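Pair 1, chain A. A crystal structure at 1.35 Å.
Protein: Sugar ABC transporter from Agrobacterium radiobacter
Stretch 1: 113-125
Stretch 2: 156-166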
# COMPACT_ATOMS: atom_id res chain seq x y z
N GLY A 113 -1.73 8.63 -5.53
CA GLY A 113 -2.14 8.42 -6.92
C GLY A 113 -1.79 9.62 -7.82
O GLY A 113 -1.34 9.46 -8.98
N ARG A 114 -2.01 10.84 -7.29
CA ARG A 114 -1.65 12.05 -8.02
C ARG A 114 -0.15 12.11 -8.32
O ARG A 114 0.26 12.44 -9.44
CB ARG A 114 -2.06 13.31 -7.26
CG ARG A 114 -3.55 13.54 -7.10
CD ARG A 114 -3.86 14.89 -6.40
NE ARG A 114 -4.88 14.71 -5.35
CZ ARG A 114 -4.70 14.93 -4.04
NH1 ARG A 114 -3.54 15.38 -3.55
NH2 ARG A 114 -5.72 14.71 -3.20
N ILE A 115 0.64 11.82 -7.30
CA ILE A 115 2.13 11.75 -7.42
C ILE A 115 2.57 10.75 -8.49
O ILE A 115 3.43 11.01 -9.30
CB ILE A 115 2.76 11.39 -6.04
CG1 ILE A 115 2.66 12.59 -5.10
CG2 ILE A 115 4.23 11.00 -6.17
CD1 ILE A 115 3.00 12.29 -3.66
N ALA A 116 1.87 9.63 -8.54
CA ALA A 116 2.17 8.58 -9.51
C ALA A 116 1.84 9.06 -10.92
O ALA A 116 2.59 8.76 -11.88
CB ALA A 116 1.42 7.30 -9.19
N ALA A 117 0.70 9.77 -11.04
CA ALA A 117 0.31 10.34 -12.35
C ALA A 117 1.37 11.32 -12.87
O ALA A 117 1.80 11.23 -14.05
CB ALA A 117 -1.06 11.01 -12.29
N ASP A 118 1.81 12.20 -11.97
CA ASP A 118 2.85 13.17 -12.33
C ASP A 118 4.11 12.42 -12.77
O ASP A 118 4.78 12.83 -13.72
CB ASP A 118 3.17 14.11 -11.17
CG ASP A 118 2.02 15.03 -10.79
OD1 ASP A 118 1.18 15.36 -11.68
OD2 ASP A 118 2.06 15.46 -9.62
N GLY A 119 4.46 11.34 -12.06
CA GLY A 119 5.72 10.59 -12.33
C GLY A 119 5.60 9.89 -13.66
O GLY A 119 6.53 9.85 -14.45
N LEU A 120 4.41 9.38 -13.96
CA LEU A 120 4.21 8.65 -15.21
C LEU A 120 4.29 9.59 -16.41
O LEU A 120 4.92 9.31 -17.42
CB LEU A 120 2.86 7.91 -15.19
CG LEU A 120 2.54 7.08 -16.41
CD1 LEU A 120 3.56 5.99 -16.54
CD2 LEU A 120 1.19 6.40 -16.36
N ALA A 121 3.69 10.75 -16.26
CA ALA A 121 3.73 11.76 -17.31
C ALA A 121 5.17 12.18 -17.57
O ALA A 121 5.58 12.32 -18.73
CB ALA A 121 2.87 12.96 -16.94
N ALA A 122 5.91 12.40 -16.50
CA ALA A 122 7.32 12.82 -16.63
C ALA A 122 8.12 11.74 -17.34
O ALA A 122 9.00 12.02 -18.20
CB ALA A 122 7.90 13.12 -15.25
N ALA A 123 7.85 10.48 -16.99
CA ALA A 123 8.59 9.36 -17.58
C ALA A 123 8.29 9.21 -19.07
O ALA A 123 9.22 8.98 -19.89
CB ALA A 123 8.29 8.08 -16.83
N ILE A 124 7.01 9.36 -19.41
CA ILE A 124 6.61 9.32 -20.82
C ILE A 124 7.27 10.48 -21.60
O ILE A 124 7.73 10.31 -22.73
CB ILE A 124 5.09 9.29 -20.98
CG1 ILE A 124 4.59 7.96 -20.42
CG2 ILE A 124 4.71 9.48 -22.44
CD1 ILE A 124 3.10 7.95 -20.16
N LYS A 125 7.27 11.66 -21.01
CA LYS A 125 7.92 12.82 -21.63
C LYS A 125 9.41 12.60 -21.87
O LYS A 125 9.93 12.94 -22.92
CB LYS A 125 7.72 14.05 -20.77
CG LYS A 125 8.44 15.28 -21.27
CD LYS A 125 7.83 16.53 -20.70
CE LYS A 125 8.10 16.62 -19.24
NZ LYS A 125 7.51 17.90 -18.78
N ASP A 156 -7.97 11.19 -11.71
CA ASP A 156 -8.31 12.58 -11.63
C ASP A 156 -7.18 13.47 -12.15
O ASP A 156 -7.38 14.41 -12.92
CB ASP A 156 -8.64 12.96 -10.19
CG ASP A 156 -9.98 12.36 -9.69
OD1 ASP A 156 -10.76 11.78 -10.49
OD2 ASP A 156 -10.23 12.47 -8.46
N GLN A 157 -5.96 13.17 -11.74
CA GLN A 157 -4.80 13.99 -12.14
C GLN A 157 -4.59 13.83 -13.65
O GLN A 157 -4.33 14.78 -14.39
CB GLN A 157 -3.56 13.53 -11.34
CG GLN A 157 -2.36 14.44 -11.52
CD GLN A 157 -2.45 15.76 -10.77
OE1 GLN A 157 -3.52 16.21 -10.39
NE2 GLN A 157 -1.31 16.38 -10.55
N VAL A 158 -4.69 12.59 -14.13
CA VAL A 158 -4.56 12.38 -15.57
C VAL A 158 -5.56 13.19 -16.36
O VAL A 158 -5.25 13.82 -17.41
CB VAL A 158 -4.60 10.89 -15.94
CG1 VAL A 158 -4.69 10.70 -17.45
CG2 VAL A 158 -3.31 10.23 -15.46
N LYS A 159 -6.78 13.15 -15.88
CA LYS A 159 -7.87 13.82 -16.59
C LYS A 159 -7.70 15.34 -16.69
O LYS A 159 -7.95 15.93 -17.76
CB LYS A 159 -9.19 13.53 -15.95
CG LYS A 159 -10.34 14.19 -16.73
CD LYS A 159 -11.71 13.73 -16.37
CE LYS A 159 -12.72 14.54 -17.17
NZ LYS A 159 -13.02 14.06 -18.53
N THR A 160 -7.24 15.97 -15.62
CA THR A 160 -7.18 17.45 -15.63
C THR A 160 -5.81 17.98 -16.10
O THR A 160 -5.71 18.96 -16.86
CB THR A 160 -7.58 18.06 -14.29
OG1 THR A 160 -6.68 17.66 -13.30
CG2 THR A 160 -8.93 17.56 -13.87
N LYS A 161 -4.77 17.31 -15.68
CA LYS A 161 -3.44 17.84 -15.90
C LYS A 161 -2.78 17.28 -17.15
O LYS A 161 -1.93 17.95 -17.76
CB LYS A 161 -2.60 17.65 -14.64
CG LYS A 161 -1.20 18.18 -14.79
CD LYS A 161 -0.52 18.29 -13.46
CE LYS A 161 0.77 19.06 -13.59
NZ LYS A 161 0.44 20.48 -13.89
N TYR A 162 -3.18 16.07 -17.56
CA TYR A 162 -2.47 15.37 -18.67
C TYR A 162 -3.44 14.94 -19.75
O TYR A 162 -3.62 13.77 -20.01
CB TYR A 162 -1.65 14.19 -18.14
CG TYR A 162 -0.68 14.61 -17.05
CD1 TYR A 162 0.34 15.48 -17.34
CD2 TYR A 162 -0.83 14.19 -15.73
CE1 TYR A 162 1.23 15.88 -16.35
CE2 TYR A 162 0.04 14.61 -14.73
CZ TYR A 162 1.08 15.46 -15.05
OH TYR A 162 1.96 15.96 -14.09
N PRO A 163 -4.10 15.93 -20.40
CA PRO A 163 -5.11 15.52 -21.37
C PRO A 163 -4.61 14.72 -22.58
O PRO A 163 -5.42 14.11 -23.28
CB PRO A 163 -5.74 16.87 -21.79
CG PRO A 163 -4.61 17.85 -21.59
CD PRO A 163 -3.95 17.39 -20.33
N GLY A 164 -3.29 14.71 -22.82
CA GLY A 164 -2.69 13.96 -23.91
C GLY A 164 -2.51 12.47 -23.58
O GLY A 164 -2.23 11.68 -24.48
N LEU A 165 -2.67 12.13 -22.30
CA LEU A 165 -2.68 10.73 -21.85
C LEU A 165 -4.10 10.19 -21.91
O LEU A 165 -5.09 10.84 -21.46
CB LEU A 165 -2.12 10.59 -20.45
CG LEU A 165 -0.67 11.09 -20.30
CD1 LEU A 165 -0.25 10.87 -18.85
CD2 LEU A 165 0.31 10.41 -21.26
N LYS A 166 -4.24 8.99 -22.49
CA LYS A 166 -5.55 8.37 -22.60
C LYS A 166 -5.51 7.08 -21.78
O LYS A 166 -4.70 6.21 -22.04
CB LYS A 166 -5.87 8.09 -24.08
CG LYS A 166 -7.19 7.35 -24.32
CD LYS A 166 -7.51 7.06 -25.78
CE LYS A 166 -9.00 6.80 -25.96
NZ LYS A 166 -9.32 6.06 -27.20
O HOH W 1 5.08 15.44 -14.36

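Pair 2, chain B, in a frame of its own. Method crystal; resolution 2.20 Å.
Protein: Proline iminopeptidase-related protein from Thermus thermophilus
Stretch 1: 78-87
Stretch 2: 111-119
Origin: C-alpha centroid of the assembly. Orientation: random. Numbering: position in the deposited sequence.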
# COMPACT_ATOMS: atom_id res chain seq x y z
N VAL B 78 -1.14 13.36 2.00
CA VAL B 78 -0.82 12.27 2.92
C VAL B 78 -1.55 12.46 4.25
O VAL B 78 -2.14 11.52 4.77
CB VAL B 78 0.71 12.17 3.15
CG1 VAL B 78 1.04 11.21 4.28
CG2 VAL B 78 1.37 11.69 1.90
N ASP B 79 -1.53 13.68 4.79
CA ASP B 79 -2.21 14.00 6.05
C ASP B 79 -3.69 13.62 6.00
O ASP B 79 -4.21 13.05 6.95
CB ASP B 79 -2.08 15.50 6.39
CG ASP B 79 -0.66 15.90 6.83
OD1 ASP B 79 0.20 15.03 7.07
OD2 ASP B 79 -0.33 17.10 6.98
N ALA B 80 -4.36 13.95 4.92
CA ALA B 80 -5.79 13.64 4.78
C ALA B 80 -6.03 12.13 4.76
O ALA B 80 -6.97 11.66 5.38
CB ALA B 80 -6.35 14.28 3.52
N LEU B 81 -5.16 11.39 4.07
CA LEU B 81 -5.28 9.93 4.02
C LEU B 81 -5.06 9.30 5.40
O LEU B 81 -5.71 8.33 5.77
CB LEU B 81 -4.28 9.33 3.02
CG LEU B 81 -4.44 9.72 1.54
CD1 LEU B 81 -3.54 8.88 0.63
CD2 LEU B 81 -5.88 9.62 1.07
N VAL B 82 -4.13 9.87 6.15
CA VAL B 82 -3.83 9.42 7.49
C VAL B 82 -5.01 9.67 8.41
O VAL B 82 -5.47 8.78 9.12
CB VAL B 82 -2.57 10.12 8.01
CG1 VAL B 82 -2.39 9.95 9.51
CG2 VAL B 82 -1.35 9.60 7.26
N GLU B 83 -5.53 10.89 8.36
CA GLU B 83 -6.61 11.31 9.25
C GLU B 83 -7.90 10.55 8.94
O GLU B 83 -8.63 10.16 9.85
CB GLU B 83 -6.77 12.83 9.15
CG GLU B 83 -5.64 13.57 9.88
CD GLU B 83 -5.28 14.93 9.30
OE1 GLU B 83 -4.13 15.39 9.51
OE2 GLU B 83 -6.13 15.55 8.62
N ASP B 84 -8.15 10.31 7.65
CA ASP B 84 -9.27 9.50 7.21
C ASP B 84 -9.24 8.13 7.85
O ASP B 84 -10.27 7.59 8.20
CB ASP B 84 -9.22 9.28 5.69
CG ASP B 84 -9.76 10.45 4.91
OD1 ASP B 84 -10.28 11.42 5.51
OD2 ASP B 84 -9.71 10.45 3.66
N THR B 85 -8.05 7.55 7.98
CA THR B 85 -7.94 6.21 8.52
C THR B 85 -8.46 6.21 9.96
O THR B 85 -9.23 5.33 10.35
CB THR B 85 -6.49 5.71 8.44
OG1 THR B 85 -6.03 5.78 7.08
CG2 THR B 85 -6.41 4.24 8.80
N LEU B 86 -8.04 7.19 10.75
CA LEU B 86 -8.49 7.31 12.14
C LEU B 86 -9.96 7.65 12.23
O LEU B 86 -10.66 7.09 13.06
CB LEU B 86 -7.68 8.36 12.89
CG LEU B 86 -6.45 7.83 13.61
CD1 LEU B 86 -6.83 6.88 14.74
CD2 LEU B 86 -5.47 7.16 12.61
N LEU B 87 -10.44 8.55 11.38
CA LEU B 87 -11.87 8.89 11.37
C LEU B 87 -12.72 7.68 11.01
O LEU B 87 -13.78 7.45 11.58
CB LEU B 87 -12.14 10.07 10.43
CG LEU B 87 -11.55 11.41 10.92
CD1 LEU B 87 -11.63 12.47 9.84
CD2 LEU B 87 -12.27 11.93 12.19
N GLU B 111 2.87 7.07 8.70
CA GLU B 111 2.36 8.31 9.28
C GLU B 111 1.24 8.06 10.29
O GLU B 111 1.16 8.76 11.30
CB GLU B 111 1.89 9.26 8.19
CG GLU B 111 3.03 10.03 7.56
CD GLU B 111 3.67 10.98 8.56
OE1 GLU B 111 3.02 11.99 8.91
OE2 GLU B 111 4.80 10.68 9.01
N VAL B 112 0.39 7.06 10.04
CA VAL B 112 -0.62 6.68 11.03
C VAL B 112 0.06 6.19 12.31
O VAL B 112 -0.29 6.62 13.40
CB VAL B 112 -1.58 5.59 10.49
CG1 VAL B 112 -2.37 4.95 11.62
CG2 VAL B 112 -2.53 6.17 9.46
N LEU B 113 1.05 5.31 12.19
CA LEU B 113 1.80 4.85 13.36
C LEU B 113 2.47 6.00 14.12
O LEU B 113 2.42 6.06 15.34
CB LEU B 113 2.86 3.84 12.96
CG LEU B 113 2.38 2.43 12.62
CD1 LEU B 113 3.47 1.70 11.85
CD2 LEU B 113 2.01 1.67 13.86
N ARG B 114 3.09 6.91 13.39
CA ARG B 114 3.84 7.98 14.02
C ARG B 114 2.93 8.89 14.83
O ARG B 114 3.26 9.27 15.96
CB ARG B 114 4.59 8.79 12.97
CG ARG B 114 5.58 9.80 13.55
CD ARG B 114 6.27 10.65 12.51
NE ARG B 114 5.34 11.48 11.74
CZ ARG B 114 4.77 12.61 12.16
NH1 ARG B 114 5.01 13.11 13.37
NH2 ARG B 114 3.96 13.27 11.35
N ARG B 115 1.76 9.21 14.28
CA ARG B 115 0.86 10.17 14.89
C ARG B 115 -0.12 9.54 15.87
O ARG B 115 -0.68 10.24 16.70
CB ARG B 115 0.08 10.93 13.81
CG ARG B 115 0.98 11.74 12.91
CD ARG B 115 0.30 12.41 11.76
NE ARG B 115 -0.83 13.20 12.21
CZ ARG B 115 -1.76 13.73 11.43
NH1 ARG B 115 -1.71 13.55 10.11
NH2 ARG B 115 -2.74 14.44 11.96
N PHE B 116 -0.34 8.23 15.79
CA PHE B 116 -1.49 7.64 16.49
C PHE B 116 -1.12 6.36 17.25
O PHE B 116 -0.87 5.32 16.65
CB PHE B 116 -2.65 7.43 15.51
CG PHE B 116 -3.24 8.72 15.01
CD1 PHE B 116 -3.94 9.55 15.87
CD2 PHE B 116 -3.05 9.13 13.69
CE1 PHE B 116 -4.47 10.78 15.43
CE2 PHE B 116 -3.58 10.35 13.23
CZ PHE B 116 -4.29 11.17 14.10
N PRO B 117 -1.07 6.46 18.58
CA PRO B 117 -0.72 5.30 19.42
C PRO B 117 -1.80 4.20 19.39
O PRO B 117 -1.53 3.06 19.78
CB PRO B 117 -0.53 5.91 20.82
CG PRO B 117 -1.32 7.15 20.82
CD PRO B 117 -1.32 7.66 19.40
N GLN B 118 -2.98 4.53 18.88
CA GLN B 118 -4.05 3.56 18.61
C GLN B 118 -3.62 2.49 17.60
O GLN B 118 -4.13 1.38 17.63
CB GLN B 118 -5.30 4.25 18.06
CG GLN B 118 -5.98 5.21 19.01
CD GLN B 118 -5.55 6.66 18.78
OE1 GLN B 118 -4.39 6.93 18.51
NE2 GLN B 118 -6.50 7.57 18.89
N ALA B 119 -2.73 2.86 16.67
CA ALA B 119 -2.17 1.90 15.73
C ALA B 119 -1.13 1.02 16.42
O ALA B 119 -0.14 1.52 16.92
CB ALA B 119 -1.56 2.63 14.57
O HOH W 2 0.36 12.63 8.27

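In both pairs a helix packs against the C-terminal end of a second helix followed by an aromatic residue that opens a type I turn. Fourteen central residues superpose with an RMSD of 1.0 Å. The helix axes cross at -52° in pair 1, with a closest approach of 8.9 Å, and at -68° in pair 2, at 9.7 Å. Tyr162(A) and Phe116(B) match as the first residues to leave helical phi/psi, each followed by a matched proline, Pro163(A) or Pro117(B), that lies out of reach of the partner helix.

The aromatic side chains adopt nearly the same rotamer, with chi1 of -55° and -67°, and each offers a face to the matched position on the first helix. In pair 1 that position is Ala121(A), whose CB sits 3.5 Å from the centroid of the Tyr162(A) ring. In pair 2 it is Leu86(B), whose CG lies 3.5 Å from the centroid of the Phe116(B) ring. The leucine also extends further, its CD2 reaching CG1 of Val112(B) at 3.9 Å.

One turn earlier, Ala117(A) matches Val82(B), and both point toward the second helix. The alanine CB meets CB of Gln157(A) at 3.7 Å and CG2 of the matched Val158(A) at 4.0 Å. The valine uses its two methyls: CG2 approaches CB of Glu111(B) at 3.4 Å, while CG1 packs against CG2 of Val112(B) at 3.8 Å and, at the ring edge, CE2 of Phe116(B) at 3.9 Å.

The polar flank also differs. Asp118(A) and Glu83(B) match, and both start sideways before their ends come nearer. OD1 of Asp118(A) accepts hydrogen bonds from OH of Tyr162(A) at 2.6 Å and from NE2 of Gln157(A) at 2.9 Å, so one carboxylate oxygen ties both Gln157(A) and Tyr162(A) to the first helix. Water 1 donates to both O of Asp118(A) and OH of Tyr162(A). Phe116(B) has no hydroxyl to offer, and Glu83(B) instead forms a salt bridge with Arg115(B), its OE1 accepting from NH2 at 3.0 Å and NH1 at 3.1 Å. The closest approach of the matched Lys161(A) to Asp118(A) is through its aliphatic CD, 3.8 Å from OD1. Glu111(B), at the position of Gln157(A), shares water 2 with Asp79(B) and Arg115(B); the water donates to both carboxylates and accepts from the guanidinium.

At the last residue of the turn, Leu165(A) packs its CD1 on CB of Ala121(A) at 4.2 Å, whereas the matched Ala119(B) does not touch Leu86(B).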